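Local coordinates for protein prolyl-tRNA synthetase (Naegleria fowleri, PDB 6UYH) that probably charges tRNA(Pro) with proline in an ATP-dependent reaction, and here holds the inhibitor halofuginone and an ATP analogue in its class II synthetase core, at residues A[173-185]-A[260-272]. Sequence-based numbering, arbitrary orientation.
Sequences AFKSKEEADEEVF and ETQFAYQNSWGLS. With HFG (7-bromo-6-chloro-3-{3-[(2R,3S)-3-hydroxypiperidin-2-yl]-2-oxopropyl}quinazolin-4(3H)-one), chain D; ANP (phosphoaminophosphonic acid-adenylate ester), chain C.
Asn267 and Trp269 of strand 265-272 both donate to one oxygen of Glu183 on helix 177-185, which runs nearly parallel to the strand, their axes approaching to 7.9 Å. The two donors approach Glu183 OE1 from opposite faces of the carboxylate: Asn267 ND2 comes to the anti side, tilted out of the plane, at 2.9 Å, Trp269 NE1 from above the plane at 3.0 Å. The indole and carboxylate planes are 86° apart. Glu183 runs out extended, CG opposite the backbone N (chi1 -179°), which carries its carboxylate to the strand, and its OE2 is bonded to Ser172. An amide suits position 267 because it donates and accepts: ND2 also donates a hydrogen bond to Ala180 O (2.8 Å), a helix carbonyl already bonded to Val184 N, while OD1 accepts from His241 and packs against Val184 CG2. Ala180, whose CB meets Asn267 OD1 and Tyr265 CB, is small, consistent with this close approach. Nearer the helix start, the Tyr265 ring packs against the first turn, with Lys177 N over its centre and Lys177 CB making a CH-pi contact 4.0 Å from the centroid. Phe174 and Tyr265 form an antiparallel hydrogen-bonded pair where strand 164-174 ends. Burial would disfavour a charge on Glu183, but the two N-H groups on OE1 probably offset that and fix the helix over a strand that borders halofuginone at Ser268 and Gly270.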
loop_
_atom_site.group_PDB
_atom_site.type_symbol
_atom_site.label_atom_id
_atom_site.label_comp_id
_atom_site.label_asym_id
_atom_site.label_seq_id
_atom_site.Cartn_x
_atom_site.Cartn_y
_atom_site.Cartn_z
ATOM N N ALA A 173 17.287 -2.149 -14.078
ATOM C CA ALA A 173 18.608 -1.932 -14.659
ATOM C C ALA A 173 19.155 -3.256 -15.175
ATOM O O ALA A 173 19.004 -4.287 -14.516
ATOM C CB ALA A 173 19.575 -1.337 -13.619
ATOM N N PHE A 174 19.823 -3.212 -16.330
ATOM C CA PHE A 174 20.295 -4.402 -17.030
ATOM C C PHE A 174 21.705 -4.178 -17.550
ATOM O O PHE A 174 22.148 -3.044 -17.749
ATOM C CB PHE A 174 19.401 -4.761 -18.225
ATOM C CG PHE A 174 17.965 -4.992 -17.854
ATOM C CD1 PHE A 174 17.502 -6.273 -17.583
ATOM C CD2 PHE A 174 17.081 -3.936 -17.792
ATOM C CE1 PHE A 174 16.173 -6.493 -17.256
ATOM C CE2 PHE A 174 15.749 -4.142 -17.455
ATOM C CZ PHE A 174 15.297 -5.425 -17.189
ATOM N N LYS A 175 22.397 -5.286 -17.811
ATOM C CA LYS A 175 23.721 -5.194 -18.409
ATOM C C LYS A 175 23.675 -4.956 -19.914
ATOM O O LYS A 175 24.669 -4.491 -20.477
ATOM C CB LYS A 175 24.529 -6.461 -18.108
ATOM C CG LYS A 175 24.033 -7.708 -18.823
ATOM C CD LYS A 175 24.885 -8.924 -18.461
ATOM C CE LYS A 175 24.376 -10.185 -19.144
ATOM N NZ LYS A 175 25.069 -11.408 -18.649
ATOM N N SER A 176 22.549 -5.231 -20.576
ATOM C CA SER A 176 22.487 -5.133 -22.029
ATOM C C SER A 176 21.169 -4.515 -22.471
ATOM O O SER A 176 20.170 -4.529 -21.744
ATOM C CB SER A 176 22.645 -6.503 -22.692
ATOM O OG SER A 176 21.536 -7.328 -22.383
ATOM N N LYS A 177 21.176 -3.991 -23.699
ATOM C CA LYS A 177 19.968 -3.399 -24.261
ATOM C C LYS A 177 18.930 -4.465 -24.586
ATOM O O LYS A 177 17.725 -4.236 -24.419
ATOM C CB LYS A 177 20.307 -2.594 -25.517
ATOM C CG LYS A 177 19.121 -1.818 -26.088
ATOM C CD LYS A 177 19.456 -1.142 -27.413
ATOM C CE LYS A 177 18.348 -0.181 -27.837
ATOM N NZ LYS A 177 17.060 -0.855 -28.190
ATOM N N GLU A 178 19.375 -5.626 -25.070
ATOM C CA GLU A 178 18.442 -6.692 -25.415
ATOM C C GLU A 178 17.593 -7.079 -24.211
ATOM O O GLU A 178 16.368 -7.207 -24.316
ATOM C CB GLU A 178 19.204 -7.901 -25.963
ATOM N N GLU A 179 18.225 -7.251 -23.045
ATOM C CA GLU A 179 17.463 -7.574 -21.843
ATOM C C GLU A 179 16.468 -6.474 -21.512
ATOM O O GLU A 179 15.319 -6.750 -21.140
ATOM C CB GLU A 179 18.398 -7.794 -20.655
ATOM C CG GLU A 179 19.296 -9.009 -20.772
ATOM C CD GLU A 179 20.175 -9.201 -19.546
ATOM O OE1 GLU A 179 19.723 -8.897 -18.423
ATOM O OE2 GLU A 179 21.324 -9.652 -19.710
ATOM N N ALA A 180 16.897 -5.217 -21.621
ATOM C CA ALA A 180 16.019 -4.107 -21.278
ATOM C C ALA A 180 14.853 -4.014 -22.260
ATOM O O ALA A 180 13.692 -3.923 -21.849
ATOM C CB ALA A 180 16.821 -2.807 -21.238
ATOM N N ASP A 181 15.145 -4.081 -23.565
ATOM C CA ASP A 181 14.088 -4.082 -24.580
ATOM C C ASP A 181 13.029 -5.132 -24.269
ATOM O O ASP A 181 11.829 -4.853 -24.308
ATOM C CB ASP A 181 14.678 -4.354 -25.972
ATOM C CG ASP A 181 15.424 -3.164 -26.558
ATOM O OD1 ASP A 181 15.186 -2.010 -26.148
ATOM O OD2 ASP A 181 16.246 -3.397 -27.464
ATOM N N GLU A 182 13.467 -6.351 -23.939
ATOM C CA GLU A 182 12.525 -7.438 -23.676
ATOM C C GLU A 182 11.591 -7.104 -22.519
ATOM O O GLU A 182 10.391 -7.401 -22.573
ATOM C CB GLU A 182 13.283 -8.738 -23.386
ATOM C CG GLU A 182 12.369 -9.921 -23.098
ATOM C CD GLU A 182 13.084 -11.081 -22.422
ATOM O OE1 GLU A 182 14.308 -10.983 -22.190
ATOM O OE2 GLU A 182 12.415 -12.091 -22.116
ATOM N N GLU A 183 12.118 -6.490 -21.460
ATOM C CA GLU A 183 11.263 -6.168 -20.319
ATOM C C GLU A 183 10.235 -5.095 -20.669
ATOM O O GLU A 183 9.084 -5.171 -20.225
ATOM C CB GLU A 183 12.090 -5.713 -19.122
ATOM C CG GLU A 183 11.175 -5.402 -17.923
ATOM C CD GLU A 183 11.833 -4.615 -16.808
ATOM O OE1 GLU A 183 12.169 -3.433 -17.015
ATOM O OE2 GLU A 183 11.992 -5.175 -15.707
ATOM N N VAL A 184 10.625 -4.084 -21.459
ATOM C CA VAL A 184 9.675 -3.029 -21.829
ATOM C C VAL A 184 8.380 -3.636 -22.361
ATOM O O VAL A 184 7.273 -3.269 -21.939
ATOM C CB VAL A 184 10.297 -2.075 -22.867
ATOM C CG1 VAL A 184 9.201 -1.124 -23.419
ATOM C CG2 VAL A 184 11.442 -1.285 -22.260
ATOM N N PHE A 185 8.503 -4.588 -23.285
ATOM C CA PHE A 185 7.315 -5.115 -23.949
ATOM C C PHE A 185 6.628 -6.183 -23.110
ATOM O O PHE A 185 5.411 -6.371 -23.228
ATOM C CB PHE A 185 7.696 -5.612 -25.350
ATOM C CG PHE A 185 8.095 -4.489 -26.265
ATOM C CD1 PHE A 185 7.128 -3.767 -26.959
ATOM C CD2 PHE A 185 9.425 -4.106 -26.376
ATOM C CE1 PHE A 185 7.481 -2.707 -27.778
ATOM C CE2 PHE A 185 9.790 -3.048 -27.195
ATOM C CZ PHE A 185 8.816 -2.347 -27.899
ATOM N N GLU A 260 35.708 -4.429 -18.612
ATOM C CA GLU A 260 35.575 -2.995 -18.824
ATOM C C GLU A 260 34.337 -2.467 -18.099
ATOM O O GLU A 260 33.414 -3.216 -17.768
ATOM C CB GLU A 260 35.496 -2.668 -20.317
ATOM N N THR A 261 34.331 -1.157 -17.847
ATOM C CA THR A 261 33.234 -0.516 -17.130
ATOM C C THR A 261 32.216 0.021 -18.123
ATOM O O THR A 261 32.569 0.758 -19.049
ATOM C CB THR A 261 33.733 0.623 -16.243
ATOM O OG1 THR A 261 34.329 1.635 -17.065
ATOM C CG2 THR A 261 34.758 0.112 -15.241
ATOM N N GLN A 262 30.953 -0.333 -17.912
ATOM C CA GLN A 262 29.871 0.035 -18.811
ATOM C C GLN A 262 28.737 0.652 -18.013
ATOM O O GLN A 262 28.582 0.386 -16.815
ATOM C CB GLN A 262 29.355 -1.181 -19.591
ATOM C CG GLN A 262 30.450 -1.953 -20.320
ATOM C CD GLN A 262 29.942 -3.235 -20.956
ATOM O OE1 GLN A 262 28.790 -3.632 -20.754
ATOM N NE2 GLN A 262 30.801 -3.890 -21.732
ATOM N N PHE A 263 27.950 1.486 -18.691
ATOM C CA PHE A 263 26.749 2.062 -18.105
ATOM C C PHE A 263 25.594 1.075 -18.214
ATOM O O PHE A 263 25.419 0.418 -19.246
ATOM C CB PHE A 263 26.379 3.366 -18.812
ATOM C CG PHE A 263 27.332 4.489 -18.555
ATOM C CD1 PHE A 263 27.339 5.136 -17.333
ATOM C CD2 PHE A 263 28.203 4.918 -19.547
ATOM C CE1 PHE A 263 28.204 6.181 -17.091
ATOM C CE2 PHE A 263 29.076 5.962 -19.315
ATOM C CZ PHE A 263 29.081 6.598 -18.090
ATOM N N ALA A 264 24.807 0.969 -17.143
ATOM C CA ALA A 264 23.655 0.082 -17.160
ATOM C C ALA A 264 22.595 0.594 -18.130
ATOM O O ALA A 264 22.460 1.798 -18.363
ATOM C CB ALA A 264 23.045 -0.046 -15.758
ATOM N N TYR A 265 21.842 -0.340 -18.699
ATOM C CA TYR A 265 20.625 -0.018 -19.429
ATOM C C TYR A 265 19.457 -0.054 -18.455
ATOM O O TYR A 265 19.385 -0.940 -17.597
ATOM C CB TYR A 265 20.404 -1.007 -20.570
ATOM C CG TYR A 265 21.402 -0.819 -21.693
ATOM C CD1 TYR A 265 21.066 -0.078 -22.821
ATOM C CD2 TYR A 265 22.679 -1.351 -21.609
ATOM C CE1 TYR A 265 21.975 0.113 -23.852
ATOM C CE2 TYR A 265 23.599 -1.164 -22.640
ATOM C CZ TYR A 265 23.235 -0.427 -23.754
ATOM O OH TYR A 265 24.129 -0.232 -24.781
ATOM N N GLN A 266 18.560 0.927 -18.564
ATOM C CA GLN A 266 17.454 1.044 -17.622
ATOM C C GLN A 266 16.119 1.176 -18.332
ATOM O O GLN A 266 16.035 1.670 -19.462
ATOM C CB GLN A 266 17.606 2.243 -16.692
ATOM C CG GLN A 266 18.736 2.100 -15.686
ATOM C CD GLN A 266 18.973 3.388 -14.940
ATOM O OE1 GLN A 266 19.739 4.242 -15.391
ATOM N NE2 GLN A 266 18.297 3.552 -13.803
ATOM N N ASN A 267 15.076 0.730 -17.632
ATOM C CA ASN A 267 13.681 0.971 -17.976
ATOM C C ASN A 267 12.974 1.561 -16.763
ATOM O O ASN A 267 13.416 1.387 -15.624
ATOM C CB ASN A 267 12.934 -0.315 -18.355
ATOM C CG ASN A 267 13.578 -1.068 -19.484
ATOM O OD1 ASN A 267 14.216 -0.489 -20.373
ATOM N ND2 ASN A 267 13.386 -2.381 -19.477
ATOM N N SER A 268 11.843 2.224 -17.009
ATOM C CA SER A 268 10.872 2.478 -15.946
ATOM C C SER A 268 9.472 2.398 -16.537
ATOM O O SER A 268 9.280 2.537 -17.745
ATOM C CB SER A 268 11.111 3.830 -15.238
ATOM O OG SER A 268 10.853 4.922 -16.100
ATOM N N TRP A 269 8.485 2.138 -15.678
ATOM C CA TRP A 269 7.142 1.853 -16.161
ATOM C C TRP A 269 6.161 2.118 -15.027
ATOM O O TRP A 269 6.478 1.863 -13.865
ATOM C CB TRP A 269 7.011 0.403 -16.673
ATOM C CG TRP A 269 8.047 -0.599 -16.120
ATOM C CD1 TRP A 269 9.306 -0.842 -16.612
ATOM C CD2 TRP A 269 7.879 -1.496 -14.999
ATOM N NE1 TRP A 269 9.934 -1.822 -15.863
ATOM C CE2 TRP A 269 9.080 -2.239 -14.870
ATOM C CE3 TRP A 269 6.827 -1.745 -14.107
ATOM C CZ2 TRP A 269 9.263 -3.210 -13.878
ATOM C CZ3 TRP A 269 7.015 -2.720 -13.104
ATOM C CH2 TRP A 269 8.226 -3.431 -13.002
ATOM N N GLY A 270 4.994 2.657 -15.361
ATOM C CA GLY A 270 4.014 2.979 -14.333
ATOM C C GLY A 270 2.590 2.808 -14.811
ATOM O O GLY A 270 2.278 2.995 -15.992
ATOM N N LEU A 271 1.708 2.506 -13.858
ATOM C CA LEU A 271 0.278 2.299 -14.063
ATOM C C LEU A 271 -0.416 2.872 -12.832
ATOM O O LEU A 271 0.033 2.596 -11.718
ATOM C CB LEU A 271 -0.033 0.799 -14.200
ATOM C CG LEU A 271 -1.484 0.364 -14.411
ATOM C CD1 LEU A 271 -1.847 0.499 -15.876
ATOM C CD2 LEU A 271 -1.692 -1.067 -13.922
ATOM N N SER A 272 -1.488 3.659 -13.015
ATOM C CA SER A 272 -2.085 4.416 -11.902
ATOM C C SER A 272 -3.571 4.111 -11.722
ATOM O O SER A 272 -4.187 3.372 -12.499
ATOM C CB SER A 272 -1.931 5.920 -12.127
ATOM O OG SER A 272 -2.923 6.371 -13.039
HETATM O "O4'" HFG D . 7.106 10.104 -14.418
HETATM C C21 HFG D . 7.524 10.124 -15.557
HETATM C "C3'" HFG D . 8.286 8.961 -16.148
HETATM C "C2'" HFG D . 7.989 7.587 -15.534
HETATM N "N1'" HFG D . 8.443 7.481 -14.141
HETATM C "C6'" HFG D . 8.289 6.119 -13.616
HETATM C "C5'" HFG D . 6.858 5.653 -13.664
HETATM C "C4'" HFG D . 6.295 5.797 -15.080
HETATM C C39 HFG D . 6.510 7.203 -15.610
HETATM O "O7'" HFG D . 6.052 7.283 -16.963
HETATM C "C1'" HFG D . 7.318 11.350 -16.460
HETATM N N3 HFG D . 7.076 12.564 -15.685
HETATM C C4 HFG D . 8.132 13.083 -14.948
HETATM O O11 HFG D . 9.237 12.572 -14.982
HETATM C C10 HFG D . 7.766 14.242 -14.123
HETATM C C5 HFG D . 8.728 14.877 -13.340
HETATM C C2 HFG D . 5.822 13.110 -15.636
HETATM N N1 HFG D . 5.457 14.110 -14.917
HETATM C C9 HFG D . 6.443 14.693 -14.119
HETATM C C8 HFG D . 6.075 15.745 -13.282
HETATM C C7 HFG D . 7.038 16.347 -12.489
HETATM BR BR1 HFG D . 6.482 17.702 -11.289
HETATM C C6 HFG D . 8.355 15.940 -12.540
HETATM CL CL1 HFG D . 9.588 16.779 -11.648
HETATM P PG ANP C . -0.416 12.689 -18.958
HETATM O O1G ANP C . -0.467 13.308 -20.275
HETATM O O2G ANP C . -0.182 13.833 -17.882
HETATM O O3G ANP C . -1.798 11.956 -18.755
HETATM P PB ANP C . 2.242 11.618 -18.082
HETATM O O1B ANP C . 3.357 11.637 -19.017
HETATM O O2B ANP C . 2.321 12.869 -17.155
HETATM N N3B ANP C . 0.779 11.570 -18.834
HETATM P PA ANP C . 3.449 9.465 -16.572
HETATM O O1A ANP C . 4.242 8.772 -17.609
HETATM O O2A ANP C . 4.316 10.365 -15.755
HETATM O O3A ANP C . 2.282 10.348 -17.192
HETATM O "O5'" ANP C . 2.639 8.511 -15.559
HETATM C "C5'" ANP C . 2.422 7.085 -15.668
HETATM C "C4'" ANP C . 0.941 6.871 -15.834
HETATM O "O4'" ANP C . 0.232 7.465 -14.723
HETATM C "C3'" ANP C . 0.371 7.558 -17.065
HETATM O "O3'" ANP C . 0.521 6.732 -18.214
HETATM C "C2'" ANP C . -1.097 7.762 -16.688
HETATM O "O2'" ANP C . -1.869 6.633 -17.076
HETATM C "C1'" ANP C . -1.033 7.936 -15.158
HETATM N N9 ANP C . -1.184 9.317 -14.717
HETATM C C8 ANP C . -0.419 10.394 -15.085
HETATM N N7 ANP C . -0.778 11.524 -14.528
HETATM C C5 ANP C . -1.858 11.167 -13.730
HETATM C C6 ANP C . -2.692 11.911 -12.877
HETATM N N6 ANP C . -2.535 13.213 -12.627
HETATM N N1 ANP C . -3.698 11.254 -12.258
HETATM C C2 ANP C . -3.831 9.939 -12.463
HETATM N N3 ANP C . -3.095 9.131 -13.228
HETATM C C4 ANP C . -2.121 9.811 -13.842
#